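Local coordinates for protein UL144 (PDB 6NYP) that is a viral relative of the TNF-receptor family, probably binding the immune receptor BTLA through its cysteine-rich region as human cytomegalovirus UL144 does, at residues Q20-T25 with C36-S41. Sequence-based numbering, arbitrary orientation.
Sequences QGYRVT and CTLCPS
The Y22 ring lies across the neighbouring strand and takes the CD1 methyl of L38 over one face, a CH-pi contact 4.1 Å from CD1 to the ring centroid and displaced toward the CZ and OH end. Its CG stands anti to the carbonyl carbon and beside the backbone N (chi1 -65°). The ring also meets the backbone of its partner: Y22 CD2 comes 3.4 Å from L38 N. At the base of the ring, Y22 CB packs against C36 CB on the same face of the sheet, where C36 is disulfide-bonded to C18.

Between the strands, R23 and T37 form a hydrogen-bonded antiparallel pair, R23 N to T37 O and T37 N to R23 O, each 2.9 Å. Y22 with L38 and V24 with C36 are the non-hydrogen-bonded pairs beside it. Beyond L38 the pairing continues into the loop, where C39 N gives a bent bond (146° at the hydrogen) to G21 O at 2.9 Å; C39 itself is tied to C51 by a disulfide.

Where the chain turns a corner at T25, its hydroxyl donates to that of T37, which lies on the R23 face, OG1 to OG1 at 2.8 Å. T37 OG1 is also hydrogen-bonded to a polar side chain of another protein's chain, which pairs antiparallel with C36 and T37 and so extends the sheet; Y22, C36 and L38 pack against that chain as well. A short antiparallel hairpin tied at C36 and C39 by disulfides is consistent with the disulfide-held cysteine-rich domains of TNF receptors, and this one offers its 34-38 strand as a protein-binding edge.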
loop_
_atom_site.group_PDB
_atom_site.type_symbol
_atom_site.label_atom_id
_atom_site.label_comp_id
_atom_site.label_asym_id
_atom_site.label_seq_id
_atom_site.Cartn_x
_atom_site.Cartn_y
_atom_site.Cartn_z
ATOM N N GLN F 20 -3.871 6.393 5.136
ATOM C CA GLN F 20 -4.091 7.669 5.875
ATOM C C GLN F 20 -3.566 7.609 7.317
ATOM O O GLN F 20 -2.816 8.535 7.706
ATOM C CB GLN F 20 -5.579 8.019 5.849
ATOM C CG GLN F 20 -6.052 8.477 4.478
ATOM C CD GLN F 20 -7.190 9.457 4.592
ATOM O OE1 GLN F 20 -8.212 9.172 5.212
ATOM N NE2 GLN F 20 -6.994 10.632 4.015
ATOM N N GLY F 21 -3.935 6.581 8.086
ATOM C CA GLY F 21 -3.648 6.521 9.536
ATOM C C GLY F 21 -2.269 5.980 9.871
ATOM O O GLY F 21 -2.065 5.611 11.031
ATOM N N TYR F 22 -1.348 5.951 8.906
ATOM C CA TYR F 22 -0.060 5.219 9.000
ATOM C C TYR F 22 1.115 6.156 8.705
ATOM O O TYR F 22 0.958 7.076 7.880
ATOM C CB TYR F 22 -0.059 4.048 8.020
ATOM C CG TYR F 22 -1.065 2.965 8.304
ATOM C CD1 TYR F 22 -2.399 3.107 7.961
ATOM C CD2 TYR F 22 -0.663 1.763 8.864
ATOM C CE1 TYR F 22 -3.316 2.092 8.180
ATOM C CE2 TYR F 22 -1.573 0.748 9.116
ATOM C CZ TYR F 22 -2.903 0.910 8.773
ATOM O OH TYR F 22 -3.791 -0.094 9.026
ATOM N N ARG F 23 2.247 5.920 9.378
ATOM C CA ARG F 23 3.552 6.588 9.126
ATOM C C ARG F 23 4.526 5.545 8.559
ATOM O O ARG F 23 4.342 4.327 8.863
ATOM C CB ARG F 23 4.106 7.190 10.422
ATOM C CG ARG F 23 4.843 6.176 11.287
ATOM C CD ARG F 23 4.686 6.279 12.785
ATOM N NE ARG F 23 5.510 5.253 13.414
ATOM C CZ ARG F 23 5.576 4.998 14.718
ATOM N NH1 ARG F 23 4.872 5.714 15.579
ATOM N NH2 ARG F 23 6.359 4.027 15.159
ATOM N N VAL F 24 5.526 6.000 7.794
ATOM C CA VAL F 24 6.601 5.139 7.216
ATOM C C VAL F 24 7.519 4.668 8.354
ATOM O O VAL F 24 8.124 5.528 9.028
ATOM C CB VAL F 24 7.395 5.886 6.125
ATOM C CG1 VAL F 24 8.612 5.099 5.648
ATOM C CG2 VAL F 24 6.518 6.280 4.948
ATOM N N THR F 25 7.585 3.350 8.567
ATOM C CA THR F 25 8.404 2.644 9.590
ATOM C C THR F 25 9.617 1.988 8.912
ATOM O O THR F 25 10.561 1.620 9.629
ATOM C CB THR F 25 7.518 1.632 10.331
ATOM O OG1 THR F 25 6.807 2.389 11.306
ATOM C CG2 THR F 25 8.260 0.495 11.000
ATOM N N CYS F 36 4.694 0.484 6.718
ATOM C CA CYS F 36 3.863 1.522 7.386
ATOM C C CYS F 36 3.361 0.979 8.724
ATOM O O CYS F 36 3.087 -0.233 8.794
ATOM C CB CYS F 36 2.678 1.914 6.516
ATOM S SG CYS F 36 3.183 2.344 4.835
ATOM N N THR F 37 3.274 1.830 9.747
ATOM C CA THR F 37 2.724 1.462 11.079
ATOM C C THR F 37 1.604 2.443 11.444
ATOM O O THR F 37 1.741 3.647 11.135
ATOM C CB THR F 37 3.831 1.361 12.140
ATOM O OG1 THR F 37 4.840 0.470 11.663
ATOM C CG2 THR F 37 3.324 0.848 13.470
ATOM N N LEU F 38 0.521 1.908 12.009
ATOM C CA LEU F 38 -0.664 2.642 12.525
ATOM C C LEU F 38 -0.234 3.673 13.573
ATOM O O LEU F 38 0.306 3.265 14.605
ATOM C CB LEU F 38 -1.627 1.606 13.118
ATOM C CG LEU F 38 -3.057 2.065 13.399
ATOM C CD1 LEU F 38 -3.728 2.631 12.153
ATOM C CD2 LEU F 38 -3.871 0.907 13.966
ATOM N N CYS F 39 -0.476 4.959 13.312
ATOM C CA CYS F 39 -0.470 6.028 14.350
ATOM C C CYS F 39 -1.570 5.715 15.360
ATOM O O CYS F 39 -2.719 5.541 14.969
ATOM C CB CYS F 39 -0.687 7.416 13.753
ATOM S SG CYS F 39 0.811 8.190 13.088
ATOM N N PRO F 40 -1.266 5.609 16.675
ATOM C CA PRO F 40 -2.276 5.224 17.666
ATOM C C PRO F 40 -3.320 6.330 17.901
ATOM O O PRO F 40 -3.034 7.487 17.609
ATOM C CB PRO F 40 -1.457 4.952 18.934
ATOM C CG PRO F 40 -0.227 5.821 18.771
ATOM C CD PRO F 40 0.048 5.877 17.282
ATOM N N SER F 41 -4.492 5.959 18.427
ATOM C CA SER F 41 -5.626 6.883 18.701
ATOM C C SER F 41 -5.147 8.051 19.573
ATOM O O SER F 41 -4.413 7.799 20.548
ATOM C CB SER F 41 -6.788 6.169 19.335
ATOM O OG SER F 41 -7.925 7.017 19.339
#